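Local coordinates for NanU sialic acid binding protein (Bacteroides fragilis, PDB 4L7T) that binds sialic acid with high affinity at the outer membrane, as a SusD-family protein that probably works together with NanO, at residues A[251-256]-A[385-390]; A[306-311]-A[345-350]; A[283-288]-A[361-366]. One frame throughout, in Å; residues are numbered along the deposited sequence.

Contact 1. Residues A[251-256]-A[385-390]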
loop_
_atom_site.group_PDB
_atom_site.type_symbol
_atom_site.label_atom_id
_atom_site.label_comp_id
_atom_site.label_asym_id
_atom_site.label_seq_id
_atom_site.Cartn_x
_atom_site.Cartn_y
_atom_site.Cartn_z
ATOM N N ASP A 251 15.098 0.073 -14.507
ATOM C CA ASP A 251 15.627 1.293 -15.047
ATOM C C ASP A 251 14.479 2.274 -15.342
ATOM O O ASP A 251 14.684 3.470 -15.160
ATOM C CB ASP A 251 16.313 1.022 -16.421
ATOM C CG ASP A 251 17.664 0.393 -16.280
ATOM O OD1 ASP A 251 18.190 0.325 -15.159
ATOM O OD2 ASP A 251 18.217 -0.041 -17.333
ATOM N N ASP A 252 13.313 1.757 -15.763
ATOM C CA ASP A 252 12.146 2.564 -16.172
ATOM C C ASP A 252 11.084 2.483 -15.062
ATOM O O ASP A 252 10.469 1.395 -14.804
ATOM C CB ASP A 252 11.646 2.028 -17.518
ATOM C CG ASP A 252 10.486 2.838 -18.133
ATOM O OD1 ASP A 252 9.665 3.450 -17.411
ATOM O OD2 ASP A 252 10.341 2.813 -19.397
ATOM N N PHE A 253 10.895 3.611 -14.379
ATOM C CA PHE A 253 9.849 3.639 -13.320
ATOM C C PHE A 253 8.493 3.190 -13.861
ATOM O O PHE A 253 7.833 2.401 -13.227
ATOM C CB PHE A 253 9.770 5.067 -12.732
ATOM C CG PHE A 253 8.715 5.248 -11.598
ATOM C CD1 PHE A 253 9.025 4.937 -10.273
ATOM C CD2 PHE A 253 7.442 5.777 -11.893
ATOM C CE1 PHE A 253 8.106 5.148 -9.226
ATOM C CE2 PHE A 253 6.502 5.995 -10.878
ATOM C CZ PHE A 253 6.832 5.704 -9.521
ATOM N N SER A 254 8.060 3.628 -15.043
ATOM C CA SER A 254 6.744 3.165 -15.500
ATOM C C SER A 254 6.594 1.648 -15.706
ATOM O O SER A 254 5.504 1.112 -15.501
ATOM C CB SER A 254 6.333 3.900 -16.764
ATOM O OG SER A 254 7.184 3.471 -17.811
ATOM N N LYS A 255 7.704 0.974 -16.046
ATOM C CA LYS A 255 7.653 -0.468 -16.295
ATOM C C LYS A 255 7.543 -1.255 -15.007
ATOM O O LYS A 255 7.176 -2.412 -15.059
ATOM C CB LYS A 255 8.839 -0.953 -17.133
ATOM C CG LYS A 255 8.981 -0.257 -18.474
ATOM C CD LYS A 255 10.137 -0.959 -19.237
ATOM C CE LYS A 255 10.575 -0.222 -20.531
ATOM N NZ LYS A 255 11.558 -1.084 -21.295
ATOM N N VAL A 256 7.744 -0.612 -13.834
ATOM C CA VAL A 256 7.457 -1.321 -12.570
ATOM C C VAL A 256 5.988 -1.796 -12.515
ATOM O O VAL A 256 5.689 -2.835 -11.966
ATOM C CB VAL A 256 7.747 -0.410 -11.349
ATOM C CG1 VAL A 256 7.412 -1.170 -10.027
ATOM C CG2 VAL A 256 9.203 0.022 -11.381
ATOM N N ILE A 385 2.581 -4.430 -2.938
ATOM C CA ILE A 385 2.633 -4.185 -1.496
ATOM C C ILE A 385 4.040 -3.771 -1.075
ATOM O O ILE A 385 4.211 -2.772 -0.358
ATOM C CB ILE A 385 2.212 -5.510 -0.698
ATOM C CG1 ILE A 385 0.771 -5.896 -1.117
ATOM C CG2 ILE A 385 2.378 -5.361 0.763
ATOM C CD1 ILE A 385 -0.383 -4.828 -0.749
ATOM N N TYR A 386 5.055 -4.538 -1.535
ATOM C CA TYR A 386 6.448 -4.227 -1.192
ATOM C C TYR A 386 7.279 -4.294 -2.441
ATOM O O TYR A 386 7.234 -5.304 -3.216
ATOM C CB TYR A 386 7.038 -5.245 -0.241
ATOM C CG TYR A 386 6.440 -5.210 1.148
ATOM C CD1 TYR A 386 6.214 -4.031 1.818
ATOM C CD2 TYR A 386 6.154 -6.426 1.829
ATOM C CE1 TYR A 386 5.726 -3.999 3.102
ATOM C CE2 TYR A 386 5.666 -6.393 3.123
ATOM C CZ TYR A 386 5.461 -5.180 3.756
ATOM O OH TYR A 386 4.980 -5.240 5.077
ATOM N N ARG A 387 8.002 -3.185 -2.692
ATOM C CA ARG A 387 9.017 -3.263 -3.771
ATOM C C ARG A 387 10.316 -2.692 -3.370
ATOM O O ARG A 387 10.424 -2.188 -2.273
ATOM C CB ARG A 387 8.527 -2.636 -5.017
ATOM C CG ARG A 387 8.130 -1.292 -4.907
ATOM C CD ARG A 387 7.364 -0.930 -6.226
ATOM N NE ARG A 387 6.837 0.500 -6.198
ATOM C CZ ARG A 387 7.552 1.589 -6.480
ATOM N NH1 ARG A 387 8.892 1.506 -6.774
ATOM N NH2 ARG A 387 6.974 2.796 -6.359
ATOM N N TYR A 388 11.348 -2.999 -4.142
ATOM C CA TYR A 388 12.699 -2.718 -3.690
ATOM C C TYR A 388 12.921 -1.222 -3.374
ATOM O O TYR A 388 13.693 -0.954 -2.407
ATOM C CB TYR A 388 13.741 -3.205 -4.695
ATOM C CG TYR A 388 15.181 -3.197 -4.190
ATOM C CD1 TYR A 388 15.469 -3.677 -2.881
ATOM C CD2 TYR A 388 16.191 -2.714 -4.999
ATOM C CE1 TYR A 388 16.823 -3.700 -2.380
ATOM C CE2 TYR A 388 17.550 -2.687 -4.515
ATOM C CZ TYR A 388 17.802 -3.199 -3.207
ATOM O OH TYR A 388 19.149 -3.217 -2.812
ATOM N N ALA A 389 12.305 -0.274 -4.132
ATOM C CA ALA A 389 12.490 1.122 -3.702
ATOM C C ALA A 389 11.997 1.358 -2.249
ATOM O O ALA A 389 12.566 2.198 -1.548
ATOM C CB ALA A 389 11.815 2.065 -4.725
ATOM N N ASP A 390 10.969 0.633 -1.791
ATOM C CA ASP A 390 10.452 0.787 -0.399
ATOM C C ASP A 390 11.505 0.249 0.589
ATOM O O ASP A 390 11.803 0.887 1.620
ATOM C CB ASP A 390 9.155 -0.008 -0.386
ATOM C CG ASP A 390 8.265 0.232 0.831
ATOM O OD1 ASP A 390 8.607 1.030 1.740
ATOM O OD2 ASP A 390 7.175 -0.438 0.901
#
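F253 and V256 close on the long side chain of R387, joining the loop after helix 227-244 to the point in this SusD fold where strand 383-387 gives way to helix 388-401, with R387 at the helix N-cap position. Ahead of them, D252 steadies the turn: its OD1 lies close to S254 OG, a short contact whose exact geometry is doubtful, and receives weak bonds from the backbone N of S254 and of K255. A carboxylate suits this place, because several donors of a tight turn converge on one acceptor. F253 follows, its CG anti to the backbone N (chi1 -180°), which carries CE1 to 3.9 Å from R387 NH2, ring and guanidinium planes standing 75° apart. The same ring also meets F257 edge-to-face and packs on helix 339-343. S254 and K255 lead the chain round on the solvent side, and V256 N returns to F253 O at 3.1 Å. V256, compact and apolar, crosses the aliphatic part of R387 at about a right angle. The arginine runs extended from CG to NE, long enough to bring its end to E467 at NH2 and to E266 and E463 at NH1; these carboxylates probably offset the positive charge that R387 buries here. No hydrogen bond joins the two segments, and their closest approach is aliphatic, V256 CG1 to R387 CD at 3.8 Å.

Contact 2. Residues A[306-311]-A[345-350]; sequences VSFKDL and TAVYQK
A peptide carbonyl meets the rim of an aromatic ring where F308 points its far end at the backbone of A346: F308 CZ lies 4.0 Å from A346 O, near the plane of the ring. The slightly positive ring hydrogens can offer a weak electrostatic attraction to an oxygen placed there, although at this length the contact is mostly packing. Beside it along the same edge, F308 CE2 touches V347 CG1 at 4.2 Å, so the ring spans two consecutive residues of the strand. V347 holds CG1 anti to its backbone N (chi1 179°), which turns that methyl to the phenylalanine, whereas the CB of A346 points away and leaves the approach to the ring to its carbonyl. A large flat side chain suits F308, since its backbone stays 9.3 Å from that of V347, measured between CA atoms. The base of the ring is set by a short 3-10 segment, 308-310, opened by an ST turn: S307 OG accepts the backbone N of K309 at 3.0 Å, with an N-H...O angle of 155°. F308 also packs on M296 of helix 293-299, while V347 touches Y300 and is backbone hydrogen-bonded to I359 and A360 of strand 356-363. Y348 is backbone-bonded to C301, so the chain leaving helix 293-299 is joined to the antiparallel hairpin 344-350/356-363 by a bond as well as by packing.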
loop_
_atom_site.group_PDB
_atom_site.type_symbol
_atom_site.label_atom_id
_atom_site.label_comp_id
_atom_site.label_asym_id
_atom_site.label_seq_id
_atom_site.Cartn_x
_atom_site.Cartn_y
_atom_site.Cartn_z
ATOM N N VAL A 306 -6.137 18.146 -28.435
ATOM C CA VAL A 306 -6.709 16.986 -29.093
ATOM C C VAL A 306 -7.748 16.315 -28.161
ATOM O O VAL A 306 -7.428 15.981 -27.014
ATOM C CB VAL A 306 -5.609 15.962 -29.436
ATOM C CG1 VAL A 306 -6.210 14.786 -30.202
ATOM C CG2 VAL A 306 -4.418 16.667 -30.155
ATOM N N SER A 307 -8.987 16.193 -28.640
ATOM C CA SER A 307 -10.030 15.601 -27.809
ATOM C C SER A 307 -9.648 14.182 -27.382
ATOM O O SER A 307 -9.049 13.438 -28.151
ATOM C CB SER A 307 -11.346 15.591 -28.560
ATOM O OG SER A 307 -12.246 14.606 -28.044
ATOM N N PHE A 308 -9.966 13.805 -26.143
ATOM C CA PHE A 308 -9.699 12.415 -25.738
ATOM C C PHE A 308 -10.520 11.376 -26.531
ATOM O O PHE A 308 -10.264 10.178 -26.430
ATOM C CB PHE A 308 -9.889 12.224 -24.198
ATOM C CG PHE A 308 -8.848 12.949 -23.371
ATOM C CD1 PHE A 308 -7.504 12.573 -23.420
ATOM C CD2 PHE A 308 -9.223 13.997 -22.526
ATOM C CE1 PHE A 308 -6.545 13.242 -22.669
ATOM C CE2 PHE A 308 -8.283 14.668 -21.760
ATOM C CZ PHE A 308 -6.935 14.299 -21.809
ATOM N N LYS A 309 -11.533 11.819 -27.285
ATOM C CA LYS A 309 -12.285 10.889 -28.187
ATOM C C LYS A 309 -11.294 10.251 -29.176
ATOM O O LYS A 309 -11.480 9.134 -29.653
ATOM C CB LYS A 309 -13.391 11.644 -28.958
ATOM C CG LYS A 309 -14.323 10.722 -29.848
ATOM C CD LYS A 309 -15.273 11.542 -30.781
ATOM C CE LYS A 309 -16.057 10.665 -31.805
ATOM N NZ LYS A 309 -17.253 9.964 -31.228
ATOM N N ASP A 310 -10.255 11.021 -29.484
ATOM C CA ASP A 310 -9.305 10.688 -30.499
ATOM C C ASP A 310 -8.019 10.014 -29.953
ATOM O O ASP A 310 -7.091 9.807 -30.733
ATOM C CB ASP A 310 -8.940 11.976 -31.288
ATOM C CG ASP A 310 -10.092 12.477 -32.163
ATOM O OD1 ASP A 310 -10.901 11.621 -32.644
ATOM O OD2 ASP A 310 -10.189 13.714 -32.384
ATOM N N LEU A 311 -7.970 9.675 -28.650
ATOM C CA LEU A 311 -6.716 9.236 -27.971
ATOM C C LEU A 311 -6.924 7.952 -27.211
ATOM O O LEU A 311 -8.084 7.583 -26.972
ATOM C CB LEU A 311 -6.245 10.291 -27.001
ATOM C CG LEU A 311 -5.703 11.586 -27.645
ATOM C CD1 LEU A 311 -5.579 12.704 -26.617
ATOM C CD2 LEU A 311 -4.339 11.276 -28.220
ATOM N N THR A 345 -1.792 11.833 -15.236
ATOM C CA THR A 345 -2.099 12.504 -16.512
ATOM C C THR A 345 -2.886 13.769 -16.174
ATOM O O THR A 345 -3.795 13.719 -15.369
ATOM C CB THR A 345 -2.830 11.563 -17.464
ATOM O OG1 THR A 345 -1.973 10.438 -17.754
ATOM C CG2 THR A 345 -3.125 12.227 -18.838
ATOM N N ALA A 346 -2.548 14.876 -16.829
ATOM C CA ALA A 346 -3.389 16.093 -16.763
ATOM C C ALA A 346 -4.499 16.139 -17.842
ATOM O O ALA A 346 -4.378 15.630 -18.984
ATOM C CB ALA A 346 -2.522 17.324 -16.838
ATOM N N VAL A 347 -5.617 16.675 -17.401
ATOM C CA VAL A 347 -6.781 16.960 -18.222
ATOM C C VAL A 347 -6.797 18.444 -18.515
ATOM O O VAL A 347 -6.494 19.265 -17.658
ATOM C CB VAL A 347 -8.093 16.546 -17.470
ATOM C CG1 VAL A 347 -9.341 16.877 -18.362
ATOM C CG2 VAL A 347 -8.084 15.006 -17.252
ATOM N N TYR A 348 -7.166 18.767 -19.764
ATOM C CA TYR A 348 -7.295 20.161 -20.204
ATOM C C TYR A 348 -8.660 20.357 -20.841
ATOM O O TYR A 348 -9.412 19.381 -21.124
ATOM C CB TYR A 348 -6.193 20.549 -21.235
ATOM C CG TYR A 348 -4.782 20.357 -20.737
ATOM C CD1 TYR A 348 -4.013 21.426 -20.273
ATOM C CD2 TYR A 348 -4.255 19.061 -20.648
ATOM C CE1 TYR A 348 -2.721 21.221 -19.781
ATOM C CE2 TYR A 348 -2.977 18.870 -20.178
ATOM C CZ TYR A 348 -2.216 19.931 -19.761
ATOM O OH TYR A 348 -0.945 19.583 -19.297
ATOM N N GLN A 349 -8.982 21.622 -21.066
ATOM C CA GLN A 349 -10.240 21.999 -21.720
ATOM C C GLN A 349 -10.004 23.166 -22.720
ATOM O O GLN A 349 -9.409 24.211 -22.357
ATOM C CB GLN A 349 -11.326 22.359 -20.676
ATOM C CG GLN A 349 -12.726 22.589 -21.326
ATOM C CD GLN A 349 -13.839 22.733 -20.303
ATOM O OE1 GLN A 349 -13.592 22.986 -19.105
ATOM N NE2 GLN A 349 -15.083 22.571 -20.770
ATOM N N LYS A 350 -10.468 22.993 -23.965
ATOM C CA LYS A 350 -10.378 24.115 -24.947
ATOM C C LYS A 350 -11.313 25.278 -24.540
ATOM O O LYS A 350 -12.486 25.060 -24.216
ATOM C CB LYS A 350 -10.623 23.638 -26.395
#

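Contact 3. Residues A[283-288]-A[361-366]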
loop_
_atom_site.group_PDB
_atom_site.type_symbol
_atom_site.label_atom_id
_atom_site.label_comp_id
_atom_site.label_asym_id
_atom_site.label_seq_id
_atom_site.Cartn_x
_atom_site.Cartn_y
_atom_site.Cartn_z
ATOM N N ASP A 283 -12.776 -4.060 -8.678
ATOM C CA ASP A 283 -13.328 -3.028 -9.537
ATOM C C ASP A 283 -13.392 -1.658 -8.851
ATOM O O ASP A 283 -13.790 -0.689 -9.494
ATOM C CB ASP A 283 -14.758 -3.438 -10.022
ATOM C CG ASP A 283 -15.231 -2.674 -11.159
ATOM O OD1 ASP A 283 -14.470 -2.512 -12.098
ATOM O OD2 ASP A 283 -16.458 -2.286 -11.137
ATOM N N ARG A 284 -12.884 -1.551 -7.632
ATOM C CA ARG A 284 -12.929 -0.222 -6.985
ATOM C C ARG A 284 -11.804 0.747 -7.338
ATOM O O ARG A 284 -11.873 1.941 -7.045
ATOM C CB ARG A 284 -13.099 -0.440 -5.534
ATOM C CG ARG A 284 -14.482 -1.006 -5.321
ATOM C CD ARG A 284 -14.653 -1.721 -4.073
ATOM N NE ARG A 284 -13.688 -2.818 -3.838
ATOM C CZ ARG A 284 -13.731 -3.580 -2.736
ATOM N NH1 ARG A 284 -14.693 -3.349 -1.826
ATOM N NH2 ARG A 284 -12.857 -4.563 -2.529
ATOM N N PHE A 285 -10.749 0.291 -8.015
ATOM C CA PHE A 285 -9.927 1.260 -8.620
ATOM C C PHE A 285 -10.683 2.009 -9.766
ATOM O O PHE A 285 -10.685 3.287 -9.861
ATOM C CB PHE A 285 -8.596 0.594 -9.162
ATOM C CG PHE A 285 -7.694 1.615 -9.902
ATOM C CD1 PHE A 285 -6.915 2.565 -9.218
ATOM C CD2 PHE A 285 -7.625 1.651 -11.316
ATOM C CE1 PHE A 285 -6.097 3.494 -9.918
ATOM C CE2 PHE A 285 -6.845 2.592 -12.018
ATOM C CZ PHE A 285 -6.041 3.506 -11.316
ATOM N N ARG A 286 -11.273 1.228 -10.694
ATOM C CA ARG A 286 -12.035 1.850 -11.743
ATOM C C ARG A 286 -13.140 2.785 -11.216
ATOM O O ARG A 286 -13.294 3.880 -11.734
ATOM C CB ARG A 286 -12.706 0.747 -12.598
ATOM C CG ARG A 286 -13.216 1.286 -13.944
ATOM C CD ARG A 286 -14.098 0.243 -14.775
ATOM N NE ARG A 286 -15.141 -0.334 -13.956
ATOM C CZ ARG A 286 -16.377 0.204 -13.940
ATOM N NH1 ARG A 286 -16.611 1.241 -14.674
ATOM N NH2 ARG A 286 -17.329 -0.284 -13.157
ATOM N N GLN A 287 -13.834 2.314 -10.183
ATOM C CA GLN A 287 -15.031 3.029 -9.626
ATOM C C GLN A 287 -14.621 4.295 -8.817
ATOM O O GLN A 287 -15.515 5.078 -8.508
ATOM C CB GLN A 287 -15.763 2.100 -8.697
ATOM C CG GLN A 287 -16.621 1.019 -9.364
ATOM C CD GLN A 287 -17.257 0.112 -8.317
ATOM O OE1 GLN A 287 -17.437 -1.073 -8.545
ATOM N NE2 GLN A 287 -17.580 0.666 -7.152
ATOM N N ASN A 288 -13.323 4.536 -8.505
ATOM C CA ASN A 288 -12.923 5.733 -7.685
ATOM C C ASN A 288 -11.907 6.675 -8.299
ATOM O O ASN A 288 -11.776 7.857 -7.920
ATOM C CB ASN A 288 -12.396 5.293 -6.327
ATOM C CG ASN A 288 -13.503 4.763 -5.432
ATOM O OD1 ASN A 288 -14.299 5.539 -4.877
ATOM N ND2 ASN A 288 -13.589 3.436 -5.297
ATOM N N PRO A 361 -5.720 16.617 -12.501
ATOM C CA PRO A 361 -5.003 15.405 -12.881
ATOM C C PRO A 361 -5.785 14.147 -12.516
ATOM O O PRO A 361 -6.717 14.257 -11.728
ATOM C CB PRO A 361 -3.730 15.522 -12.057
ATOM C CG PRO A 361 -4.185 16.085 -10.680
ATOM C CD PRO A 361 -5.374 17.060 -11.125
ATOM N N PHE A 362 -5.413 12.979 -13.061
ATOM C CA PHE A 362 -5.974 11.658 -12.692
ATOM C C PHE A 362 -4.795 10.657 -12.674
ATOM O O PHE A 362 -3.727 10.940 -13.218
ATOM C CB PHE A 362 -7.147 11.171 -13.563
ATOM C CG PHE A 362 -6.812 10.885 -14.992
ATOM C CD1 PHE A 362 -6.389 9.580 -15.372
ATOM C CD2 PHE A 362 -6.999 11.856 -15.968
ATOM C CE1 PHE A 362 -6.103 9.297 -16.732
ATOM C CE2 PHE A 362 -6.743 11.569 -17.276
ATOM C CZ PHE A 362 -6.280 10.290 -17.658
ATOM N N CYS A 363 -4.999 9.580 -11.953
ATOM C CA CYS A 363 -3.983 8.574 -11.743
ATOM C C CYS A 363 -3.581 7.924 -13.081
ATOM O O CYS A 363 -4.451 7.390 -13.806
ATOM C CB CYS A 363 -4.593 7.519 -10.786
ATOM S SG CYS A 363 -3.421 6.104 -10.599
ATOM N N ASN A 364 -2.260 7.906 -13.346
ATOM C CA ASN A 364 -1.734 7.202 -14.553
ATOM C C ASN A 364 -0.805 6.029 -14.204
ATOM O O ASN A 364 -0.168 5.404 -15.073
ATOM C CB ASN A 364 -1.012 8.174 -15.438
ATOM C CG ASN A 364 -0.795 7.649 -16.886
ATOM O OD1 ASN A 364 -1.666 6.986 -17.502
ATOM N ND2 ASN A 364 0.423 7.889 -17.391
ATOM N N LYS A 365 -0.723 5.756 -12.921
ATOM C CA LYS A 365 0.227 4.686 -12.473
ATOM C C LYS A 365 -0.251 3.283 -12.906
ATOM O O LYS A 365 0.586 2.394 -13.179
ATOM C CB LYS A 365 0.404 4.717 -10.947
ATOM C CG LYS A 365 1.428 3.621 -10.470
ATOM C CD LYS A 365 1.887 3.914 -9.036
ATOM C CE LYS A 365 2.997 5.058 -8.993
ATOM N NZ LYS A 365 3.477 5.256 -7.510
ATOM N N TYR A 366 -1.574 3.095 -12.999
ATOM C CA TYR A 366 -2.187 1.772 -13.298
ATOM C C TYR A 366 -3.030 1.957 -14.553
ATOM O O TYR A 366 -4.133 2.604 -14.523
ATOM C CB TYR A 366 -3.035 1.264 -12.178
ATOM C CG TYR A 366 -2.348 1.212 -10.794
ATOM C CD1 TYR A 366 -1.327 0.337 -10.559
ATOM C CD2 TYR A 366 -2.706 2.072 -9.815
ATOM C CE1 TYR A 366 -0.636 0.280 -9.290
ATOM C CE2 TYR A 366 -2.079 2.085 -8.534
ATOM C CZ TYR A 366 -1.028 1.210 -8.299
ATOM O OH TYR A 366 -0.454 1.139 -7.079
#
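F285 drives its ring into the corner made by C363 and Y366, where strand 356-363 ends and the chain turns. Its CB already points at the other segment, and with CG anti to the backbone N (chi1 177°), the ring extends toward C363 and Y366. Farther out, CE1 meets Y366 CD2 at 3.7 Å and shares C363 SG with CZ. On the other flank, CE2 comes 3.7 Å from the carbonyl O of Y366. The tip, CZ, reaches both C363 SG and Y366 CB, each 3.8 Å from it. The two rings form a T-shaped pair, the edge of Y366 toward the face of F285, with centroids 5.5 Å apart and planes at 86°. C363 SG instead sits beside the CE1-CZ edge of the F285 ring, near its plane, a sulfur-aromatic contact in which the polarisable sulfur faces the slightly positive ring hydrogens. Cysteine is small enough to share this corner with two aromatic rings, and its SG also takes a weak bond from K365 N at 3.6 Å.

The base of F285 is held by polar bonds in its own segment. R286 grips D283 side-on, NE to OD1 at 2.9 Å and NH2 to OD2, both nearly in the guanidinium plane. N288 ND2 donates to R284 O at 2.9 Å, in the carbonyl plane on a lone pair. Tyrosine suits position 366 because it can present a ring edge to F285 while its OH bonds to F466 O; K365 CG lies over one face of that ring. F285 also meets W281 edge-to-face, and Y366 packs on Y383 and P384, so the contact ties helix 284-289 to the end of strand 356-363 and on to strand 383-387.

Overall arrangement
The six segments are nested along the chain: 251-256 and 385-390 enclose contact 3, whose 283-288 and 361-366 enclose contact 2. Contacts 2 and 3 lie about 17 Å apart between centres and share the antiparallel pair of strands 344-350 and 356-363, where T345 O and F362 N probably hydrogen-bond. Contact 1 is about 18 Å from contact 3 and about 28 Å from contact 2, centre to centre. It touches contact 3 through F253 CZ and K365 CE, while E467 bridges the two by taking both R387 and K365. Contact 3 therefore links the hairpin to the more central part of this SusD-family chain, around strand 383-387 and helix 388-401.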